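PDB 3T3W: enoyl-CoA hydratase from Mycobacterium thermoresistibile, which probably catalyses the reversible addition of water to the double bond of 2-enoyl-CoA thioesters in fatty-acid metabolism, as a member of the crotonase family. Local coordinates for the interface of chains A and B and the interface of chains A and C. Sequence-based numbering; all coordinates share one arbitrary frame. Chains: chain A/B/C, Enoyl-CoA hydratase.

Contact 1: the interface of chains A and B. Residues chain A 140, 229, 232-233, 236; chain B 168, 173, 176-177.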
ATOM      1  N   ASP A 140     -17.443  15.764  -3.192  1.00  8.15           N
ATOM      2  CA  ASP A 140     -16.759  15.831  -1.902  1.00  8.08           C
ATOM      3  C   ASP A 140     -17.654  15.628  -0.703  1.00  7.96           C
ATOM      4  O   ASP A 140     -17.252  14.905   0.253  1.00  8.09           O
ATOM      5  CB  ASP A 140     -15.990  17.145  -1.786  1.00  8.59           C
ATOM      6  CG  ASP A 140     -14.904  17.243  -2.830  1.00  9.17           C
ATOM      7  OD1 ASP A 140     -14.084  16.290  -2.986  1.00  9.18           O
ATOM      8  OD2 ASP A 140     -14.917  18.260  -3.522  1.00  9.84           O
ATOM      9  N   LYS A 229      -8.823  19.533  -0.425  1.00  6.52           N
ATOM     10  CA  LYS A 229      -9.367  18.432  -1.154  1.00  6.55           C
ATOM     11  C   LYS A 229      -8.307  17.406  -1.507  1.00  6.58           C
ATOM     12  O   LYS A 229      -8.527  16.193  -1.340  1.00  6.44           O
ATOM     13  CB  LYS A 229     -10.045  18.934  -2.435  1.00  6.75           C
ATOM     14  CG  LYS A 229     -10.692  17.827  -3.250  1.00  6.82           C
ATOM     15  CD  LYS A 229     -11.512  18.399  -4.397  1.00  7.21           C
ATOM     16  CE  LYS A 229     -12.128  17.289  -5.235  1.00  7.25           C
ATOM     17  NZ  LYS A 229     -13.450  17.711  -5.832  1.00  7.17           N
ATOM     18  N   VAL A 232      -7.049  15.156   1.490  1.00  6.09           N
ATOM     19  CA  VAL A 232      -7.934  14.033   1.771  1.00  6.03           C
ATOM     20  C   VAL A 232      -7.939  13.000   0.651  1.00  6.18           C
ATOM     21  O   VAL A 232      -7.772  11.787   0.914  1.00  6.31           O
ATOM     22  CB  VAL A 232      -9.340  14.532   2.087  1.00  6.12           C
ATOM     23  CG1 VAL A 232     -10.305  13.361   2.276  1.00  6.02           C
ATOM     24  CG2 VAL A 232      -9.321  15.440   3.343  1.00  6.16           C
ATOM     25  N   ASN A 233      -8.088  13.431  -0.599  1.00  6.32           N
ATOM     26  CA  ASN A 233      -8.120  12.488  -1.695  1.00  6.60           C
ATOM     27  C   ASN A 233      -6.806  11.738  -1.915  1.00  6.20           C
ATOM     28  O   ASN A 233      -6.857  10.583  -2.266  1.00  6.10           O
ATOM     29  CB  ASN A 233      -8.572  13.156  -2.998  1.00  6.91           C
ATOM     30  CG  ASN A 233     -10.086  13.348  -3.060  1.00  7.43           C
ATOM     31  OD1 ASN A 233     -10.815  12.986  -2.123  1.00  8.33           O
ATOM     32  ND2 ASN A 233     -10.570  13.959  -4.142  1.00  8.00           N
ATOM     33  N   LEU A 236      -6.607   9.023   0.670  1.00  6.34           N
ATOM     34  CA  LEU A 236      -7.418   7.914   0.165  1.00  6.73           C
ATOM     35  C   LEU A 236      -6.660   7.098  -0.892  1.00  6.56           C
ATOM     36  O   LEU A 236      -6.616   5.858  -0.841  1.00  6.42           O
ATOM     37  CB  LEU A 236      -8.756   8.443  -0.382  1.00  7.39           C
ATOM     38  CG  LEU A 236      -9.805   8.817   0.631  1.00  8.59           C
ATOM     39  CD1 LEU A 236     -10.994   9.500  -0.023  1.00  8.65           C
ATOM     40  CD2 LEU A 236     -10.315   7.591   1.345  1.00 10.18           C
TER
ATOM     41  N   THR B 168      -8.313  12.726   7.779  1.00  6.56           N
ATOM     42  CA  THR B 168      -9.003  11.683   7.051  1.00  6.73           C
ATOM     43  C   THR B 168      -9.088  10.384   7.875  1.00  6.94           C
ATOM     44  O   THR B 168     -10.128   9.709   7.855  1.00  7.16           O
ATOM     45  CB  THR B 168      -8.298  11.430   5.706  1.00  6.75           C
ATOM     46  OG1 THR B 168      -8.340  12.650   4.951  1.00  6.86           O
ATOM     47  CG2 THR B 168      -8.932  10.264   4.882  1.00  6.89           C
ATOM     48  N   PRO B 173     -13.140  10.762   5.338  1.00  7.27           N
ATOM     49  CA  PRO B 173     -12.805  11.775   4.349  1.00  7.40           C
ATOM     50  C   PRO B 173     -13.866  12.847   4.173  1.00  7.43           C
ATOM     51  O   PRO B 173     -13.512  14.028   3.974  1.00  7.09           O
ATOM     52  CB  PRO B 173     -12.634  10.990   3.062  1.00  7.57           C
ATOM     53  CG  PRO B 173     -13.311   9.662   3.301  1.00  7.69           C
ATOM     54  CD  PRO B 173     -13.109   9.410   4.769  1.00  7.58           C
ATOM     55  N   ALA B 176     -13.706  15.253   7.191  1.00  8.00           N
ATOM     56  CA  ALA B 176     -12.447  15.986   7.044  1.00  7.59           C
ATOM     57  C   ALA B 176     -12.574  17.125   6.012  1.00  7.47           C
ATOM     58  O   ALA B 176     -12.220  18.280   6.302  1.00  7.41           O
ATOM     59  CB  ALA B 176     -11.306  15.028   6.629  1.00  6.88           C
ATOM     60  N   LYS B 177     -13.058  16.818   4.807  1.00  7.86           N
ATOM     61  CA  LYS B 177     -13.259  17.860   3.805  1.00  7.89           C
ATOM     62  C   LYS B 177     -14.220  18.954   4.271  1.00  8.23           C
ATOM     63  O   LYS B 177     -13.949  20.159   4.091  1.00  8.16           O
ATOM     64  CB  LYS B 177     -13.738  17.292   2.479  1.00  8.31           C
ATOM     65  CG  LYS B 177     -12.667  16.463   1.788  1.00  8.22           C
ATOM     66  CD  LYS B 177     -13.243  15.900   0.493  1.00  8.73           C
ATOM     67  CE  LYS B 177     -12.341  14.953  -0.217  1.00  8.85           C
ATOM     68  NZ  LYS B 177     -13.094  14.297  -1.347  1.00  8.51           N
TER
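Helix 222-238 of chain A, in the C-terminal helical part of this crotonase-fold subunit, lies against helices 167-171 and 173-182 of chain B, and B:Lys177 reaches from the latter between A:Asn233 and A:Asp140. Beyond CG the lysine chain is fully extended (chi2 178°), which carries its amine nitrogen NZ past the flank of A:Val232 to two oxygens of chain A. B:Lys177 NZ donates to the amide oxygen OD1 of A:Asn233 at 2.7 Å, from a position tilted 28° off the carbonyl plane. The same NZ also forms a salt bridge to the carboxylate OD1 of A:Asp140 at 2.8 Å, meeting that oxygen on its anti side. The other carboxylate oxygen, OD2, takes a syn-side bond of 2.8 Å from A:Lys229 NZ, so the aspartate links two lysines, which probably restricts rotation of the carboxylate. A:Lys229 NZ and B:Lys177 NZ are 5.6 Å apart, and if both are charged the carboxylate between them would probably offset the repulsion. Nearer the backbone of B:Lys177, both methyls of A:Val232 meet chain B. CG1 presses tightly on B:Pro173 CB at 3.4 Å and also touches B:Lys177 CE, while CG2 faces B:Ala176 CB and B:Thr168 OG1. A:Leu236, one turn further along, brings CD1 to the same proline carbon at 3.8 Å. The patch joins an apolar helix-helix seam to a charged bridge and probably helps hold neighbouring subunits in register within the deposited six-subunit assembly.

Contact 2: the interface of chains A and B. Residues chain A 220-221, 224-225; chain B 155-156, 181, 183.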
ATOM      1  N   MET A 220     -13.721  30.981   0.701  1.00 14.36           N
ATOM      2  CA  MET A 220     -12.370  30.570   1.016  1.00 13.93           C
ATOM      3  C   MET A 220     -11.413  30.714  -0.164  1.00 13.47           C
ATOM      4  O   MET A 220     -11.841  30.670  -1.330  1.00 13.46           O
ATOM      5  CB  MET A 220     -12.354  29.102   1.472  1.00 13.87           C
ATOM      6  CG  MET A 220     -13.183  28.815   2.678  1.00 14.73           C
ATOM      7  SD  MET A 220     -12.589  29.762   4.111  1.00 17.19           S
ATOM      8  CE  MET A 220     -13.793  29.159   5.313  1.00 20.65           C
ATOM      9  N   PRO A 221     -10.125  30.784   0.117  1.00 13.30           N
ATOM     10  CA  PRO A 221      -9.125  30.871  -0.990  1.00 12.88           C
ATOM     11  C   PRO A 221      -9.125  29.630  -1.881  1.00 12.42           C
ATOM     12  O   PRO A 221      -9.068  28.508  -1.358  1.00 11.40           O
ATOM     13  CB  PRO A 221      -7.797  31.029  -0.248  1.00 13.32           C
ATOM     14  CG  PRO A 221      -8.149  31.575   1.092  1.00 13.75           C
ATOM     15  CD  PRO A 221      -9.471  30.922   1.432  1.00 13.55           C
ATOM     16  N   ALA A 224      -6.242  27.006  -1.404  1.00  9.40           N
ATOM     17  CA  ALA A 224      -6.400  26.261  -0.160  1.00  9.11           C
ATOM     18  C   ALA A 224      -7.550  25.243  -0.191  1.00  8.64           C
ATOM     19  O   ALA A 224      -7.424  24.147   0.345  1.00  8.38           O
ATOM     20  CB  ALA A 224      -6.551  27.224   0.997  1.00  9.63           C
ATOM     21  N   LEU A 225      -8.681  25.585  -0.813  1.00  8.47           N
ATOM     22  CA  LEU A 225      -9.721  24.590  -1.051  1.00  8.27           C
ATOM     23  C   LEU A 225      -9.198  23.431  -1.903  1.00  8.05           C
ATOM     24  O   LEU A 225      -9.433  22.268  -1.601  1.00  7.90           O
ATOM     25  CB  LEU A 225     -10.937  25.223  -1.725  1.00  8.61           C
ATOM     26  CG  LEU A 225     -11.755  26.246  -0.893  1.00  8.91           C
ATOM     27  CD1 LEU A 225     -12.806  26.973  -1.767  1.00  9.43           C
ATOM     28  CD2 LEU A 225     -12.395  25.620   0.333  1.00  8.89           C
TER
ATOM     29  N   VAL B 155      -7.479  26.724   6.259  1.00 10.26           N
ATOM     30  CA  VAL B 155      -7.807  27.120   4.862  1.00 10.78           C
ATOM     31  C   VAL B 155      -7.937  28.642   4.740  1.00 11.76           C
ATOM     32  O   VAL B 155      -7.566  29.219   3.722  1.00 11.57           O
ATOM     33  CB  VAL B 155      -9.026  26.349   4.350  1.00 11.32           C
ATOM     34  CG1 VAL B 155      -9.685  26.991   3.110  1.00 11.70           C
ATOM     35  CG2 VAL B 155      -8.633  24.899   4.099  1.00 10.89           C
ATOM     36  N   LEU B 156      -8.408  29.291   5.791  1.00 13.38           N
ATOM     37  CA  LEU B 156      -8.487  30.782   5.813  1.00 15.25           C
ATOM     38  C   LEU B 156      -7.137  31.475   5.591  1.00 16.45           C
ATOM     39  O   LEU B 156      -7.083  32.606   5.053  1.00 16.47           O
ATOM     40  CB  LEU B 156      -9.053  31.229   7.140  1.00 16.98           C
ATOM     41  CG  LEU B 156     -10.540  30.985   7.404  1.00 18.30           C
ATOM     42  CD1 LEU B 156     -10.858  31.152   8.898  1.00 19.96           C
ATOM     43  CD2 LEU B 156     -11.409  31.926   6.554  1.00 20.61           C
ATOM     44  N   PHE B 181     -12.986  22.731   4.542  1.00  8.41           N
ATOM     45  CA  PHE B 181     -13.577  23.651   3.569  1.00  8.79           C
ATOM     46  C   PHE B 181     -14.326  24.787   4.269  1.00  9.02           C
ATOM     47  O   PHE B 181     -14.385  25.894   3.753  1.00  9.68           O
ATOM     48  CB  PHE B 181     -14.592  22.951   2.641  1.00  9.09           C
ATOM     49  CG  PHE B 181     -14.032  21.949   1.662  1.00  9.10           C
ATOM     50  CD1 PHE B 181     -12.685  21.895   1.298  1.00  9.27           C
ATOM     51  CD2 PHE B 181     -14.932  21.095   0.988  1.00  9.54           C
ATOM     52  CE1 PHE B 181     -12.243  20.937   0.373  1.00  9.30           C
ATOM     53  CE2 PHE B 181     -14.493  20.159   0.058  1.00  9.33           C
ATOM     54  CZ  PHE B 181     -13.158  20.092  -0.273  1.00  9.22           C
ATOM     55  N   GLY B 183     -14.043  25.529   7.873  1.00  9.54           N
ATOM     56  CA  GLY B 183     -13.431  25.978   9.091  1.00  9.91           C
ATOM     57  C   GLY B 183     -14.248  25.838  10.353  1.00 10.11           C
ATOM     58  O   GLY B 183     -13.900  26.474  11.388  1.00 10.14           O
TER
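A:Met220 and B:Leu156 make the sulfur contact of this patch, where the segment leading into helix 222-238 of chain A meets the 3-10 helix 154-157 and the end of helix 173-182 of chain B. Among the apolar contacts, the thioether SD of A:Met220 lies 3.5 Å from the methyl CD2 of B:Leu156, and its terminal CE reaches the same methyl at 3.9 Å. The methionine is bent at its second torsion (chi2 -61°), a turn that brings the sulfur round to the leucine while CB remains over B:Val155 CG1. That valine methyl is shared: A:Met220 CB and A:Ala224 CB each approach CG1 to 3.8 Å. The next residue, A:Leu225, sets CD2 against the ring carbon CD1 of B:Phe181 at 3.9 Å, the two side chains slanting past one another. A second group of contacts brings carbon atoms up to backbone carbonyls. The oxygen of B:Val155 faces the prolyl CD of A:Pro221 at 3.4 Å and lies near A:Ala224 CB as well. Similarly, B:Phe181 O lies 3.3 Å from A:Met220 CG. In the opposite direction, the ring carbon CE1 of B:Phe181 comes up to the carbonyl oxygen of A:Leu225. Through close packing of a thioether, aliphatic branches and backbone, this patch probably helps seat the start of the chain A helix on chain B and so supports association of the subunits in the deposited assembly.

Contact 3: the interface of chains A and C. Residues chain A 237, 242-243; chain C 115, 237-238, 242.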
ATOM      1  N   ASP A 237      -5.978   7.774  -1.816  1.00  6.28           N
ATOM      2  CA  ASP A 237      -5.249   7.044  -2.850  1.00  6.57           C
ATOM      3  C   ASP A 237      -4.011   6.288  -2.283  1.00  6.46           C
ATOM      4  O   ASP A 237      -3.701   5.163  -2.727  1.00  6.63           O
ATOM      5  CB  ASP A 237      -4.892   7.963  -4.008  1.00  7.08           C
ATOM      6  CG  ASP A 237      -6.100   8.323  -4.849  1.00  7.55           C
ATOM      7  OD1 ASP A 237      -7.031   7.464  -5.002  1.00  8.15           O
ATOM      8  OD2 ASP A 237      -6.180   9.489  -5.339  1.00  8.39           O
ATOM      9  N   TYR A 242      -7.614   4.527  -5.519  1.00  6.71           N
ATOM     10  CA  TYR A 242      -7.473   4.335  -6.972  1.00  6.88           C
ATOM     11  C   TYR A 242      -7.287   2.875  -7.353  1.00  6.61           C
ATOM     12  O   TYR A 242      -8.007   2.342  -8.190  1.00  6.25           O
ATOM     13  CB  TYR A 242      -6.297   5.119  -7.531  1.00  7.64           C
ATOM     14  CG  TYR A 242      -6.187   5.065  -9.040  1.00  8.37           C
ATOM     15  CD1 TYR A 242      -5.310   4.228  -9.654  1.00  9.19           C
ATOM     16  CD2 TYR A 242      -6.963   5.878  -9.837  1.00  9.37           C
ATOM     17  CE1 TYR A 242      -5.218   4.166 -11.030  1.00  9.58           C
ATOM     18  CE2 TYR A 242      -6.888   5.840 -11.206  1.00  9.79           C
ATOM     19  CZ  TYR A 242      -6.001   4.992 -11.808  1.00  9.91           C
ATOM     20  OH  TYR A 242      -5.873   4.933 -13.183  1.00 11.34           O
ATOM     21  N   ALA A 243      -6.326   2.210  -6.737  1.00  6.18           N
ATOM     22  CA  ALA A 243      -6.098   0.812  -7.091  1.00  6.33           C
ATOM     23  C   ALA A 243      -7.276  -0.101  -6.839  1.00  6.37           C
ATOM     24  O   ALA A 243      -7.523  -1.004  -7.636  1.00  6.25           O
ATOM     25  CB  ALA A 243      -4.806   0.280  -6.421  1.00  6.34           C
TER
ATOM     26  N   ASN C 115      -2.418   5.256 -19.623  1.00  9.78           N
ATOM     27  CA  ASN C 115      -3.591   4.421 -19.499  1.00 10.14           C
ATOM     28  C   ASN C 115      -4.368   4.144 -20.772  1.00 10.13           C
ATOM     29  O   ASN C 115      -5.357   3.430 -20.738  1.00  9.48           O
ATOM     30  CB  ASN C 115      -4.523   5.016 -18.426  1.00 10.93           C
ATOM     31  CG  ASN C 115      -3.920   4.884 -17.042  1.00 11.84           C
ATOM     32  OD1 ASN C 115      -3.419   3.823 -16.678  1.00 12.23           O
ATOM     33  ND2 ASN C 115      -3.894   5.980 -16.287  1.00 13.22           N
ATOM     34  N   ASP C 237      -0.162  -0.104 -10.208  1.00  6.78           N
ATOM     35  CA  ASP C 237      -1.014   0.741  -9.342  1.00  6.82           C
ATOM     36  C   ASP C 237      -1.254   0.149  -7.923  1.00  6.70           C
ATOM     37  O   ASP C 237      -1.220   0.895  -6.932  1.00  6.91           O
ATOM     38  CB  ASP C 237      -2.304   1.118 -10.067  1.00  7.21           C
ATOM     39  CG  ASP C 237      -2.054   2.139 -11.175  1.00  7.71           C
ATOM     40  OD1 ASP C 237      -1.182   3.030 -10.987  1.00  7.95           O
ATOM     41  OD2 ASP C 237      -2.680   2.072 -12.250  1.00  8.37           O
ATOM     42  N   VAL C 238      -1.426  -1.168  -7.821  1.00  6.56           N
ATOM     43  CA  VAL C 238      -1.467  -1.835  -6.503  1.00  6.58           C
ATOM     44  C   VAL C 238      -0.130  -1.649  -5.740  1.00  6.91           C
ATOM     45  O   VAL C 238      -0.103  -1.435  -4.515  1.00  6.93           O
ATOM     46  CB  VAL C 238      -1.822  -3.328  -6.671  1.00  6.67           C
ATOM     47  CG1 VAL C 238      -1.683  -4.073  -5.328  1.00  6.67           C
ATOM     48  CG2 VAL C 238      -3.256  -3.458  -7.263  1.00  6.58           C
ATOM     49  N   TYR C 242       0.204   5.043  -9.052  1.00  7.22           N
ATOM     50  CA  TYR C 242      -0.633   6.233  -9.108  1.00  7.45           C
ATOM     51  C   TYR C 242      -0.440   7.129  -7.887  1.00  7.03           C
ATOM     52  O   TYR C 242      -0.216   8.333  -8.030  1.00  6.77           O
ATOM     53  CB  TYR C 242      -2.108   5.863  -9.239  1.00  8.04           C
ATOM     54  CG  TYR C 242      -3.037   7.049  -9.312  1.00  8.19           C
ATOM     55  CD1 TYR C 242      -3.619   7.597  -8.166  1.00  8.73           C
ATOM     56  CD2 TYR C 242      -3.352   7.612 -10.532  1.00  9.05           C
ATOM     57  CE1 TYR C 242      -4.454   8.695  -8.245  1.00  8.93           C
ATOM     58  CE2 TYR C 242      -4.213   8.703 -10.628  1.00  8.78           C
ATOM     59  CZ  TYR C 242      -4.766   9.240  -9.485  1.00  9.21           C
ATOM     60  OH  TYR C 242      -5.589  10.332  -9.634  1.00  9.63           O
TER
HETATM   61  O   HOH W   1      -3.308   5.894 -13.563  1.00 25.14           O
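A:Tyr242 and C:Tyr242 stack face to face across the two-fold interface, each from the first turn of helix 241-262 of chain A and 241-263 of chain C, respectively. Their ring centroids lie 3.9 Å apart and the planes are only 8° from parallel, although the side chains themselves cross at about a right angle. With chi1 at -174° in chain A, the tyrosine side chain swings away from its own backbone nitrogen, towards the partner ring, and that of chain C does likewise. CD2 of either tyrosine sits over the centre of the other ring, and A:Tyr242 CD1 packs on C:Tyr242 CB at 3.6 Å. Carboxylates meet the edges of this pair: C:Asp237 OD2 lies in the plane of the A:Tyr242 ring, 3.5 Å from its CE1, and A:Asp237 OD2 does the same at C:Tyr242 CE1. With carboxylate and ring nearly perpendicular, the acid faces the positive rim of the aromatic group, which is probably favourable. A:Tyr242 N makes a weak hydrogen bond to A:Asp237 OD1, and the C pair does likewise, which may help orient the carboxylate. Apolar packing continues beside the stack, where A:Ala243 CB rests on C:Val238 CA at 4.0 Å. A water-mediated link also joins the chains: the phenol OH of A:Tyr242 is 2.8 Å from water 1, and that same water is 2.8 Å from the amide nitrogen ND2 of C:Asn115.

Helix 222-238 of chain A runs through all three contacts: its N-terminal turn and the residues just before it serve contact 2, its later turns contact 1, and A:Asp237 near its end contact 3. The C-alpha centres of contacts 1 and 2 are about 14 Å apart, 1 and 3 about 17 Å, and 2 and 3 about 28 Å. Contacts 1 and 2 share helix 173-182 of chain B and both belong to the A-B interface. Contact 3 joins A to C across a two-fold. This suits the dimer of trimers common among crotonases, with A-B contacts probably within a trimer and A-C between trimers.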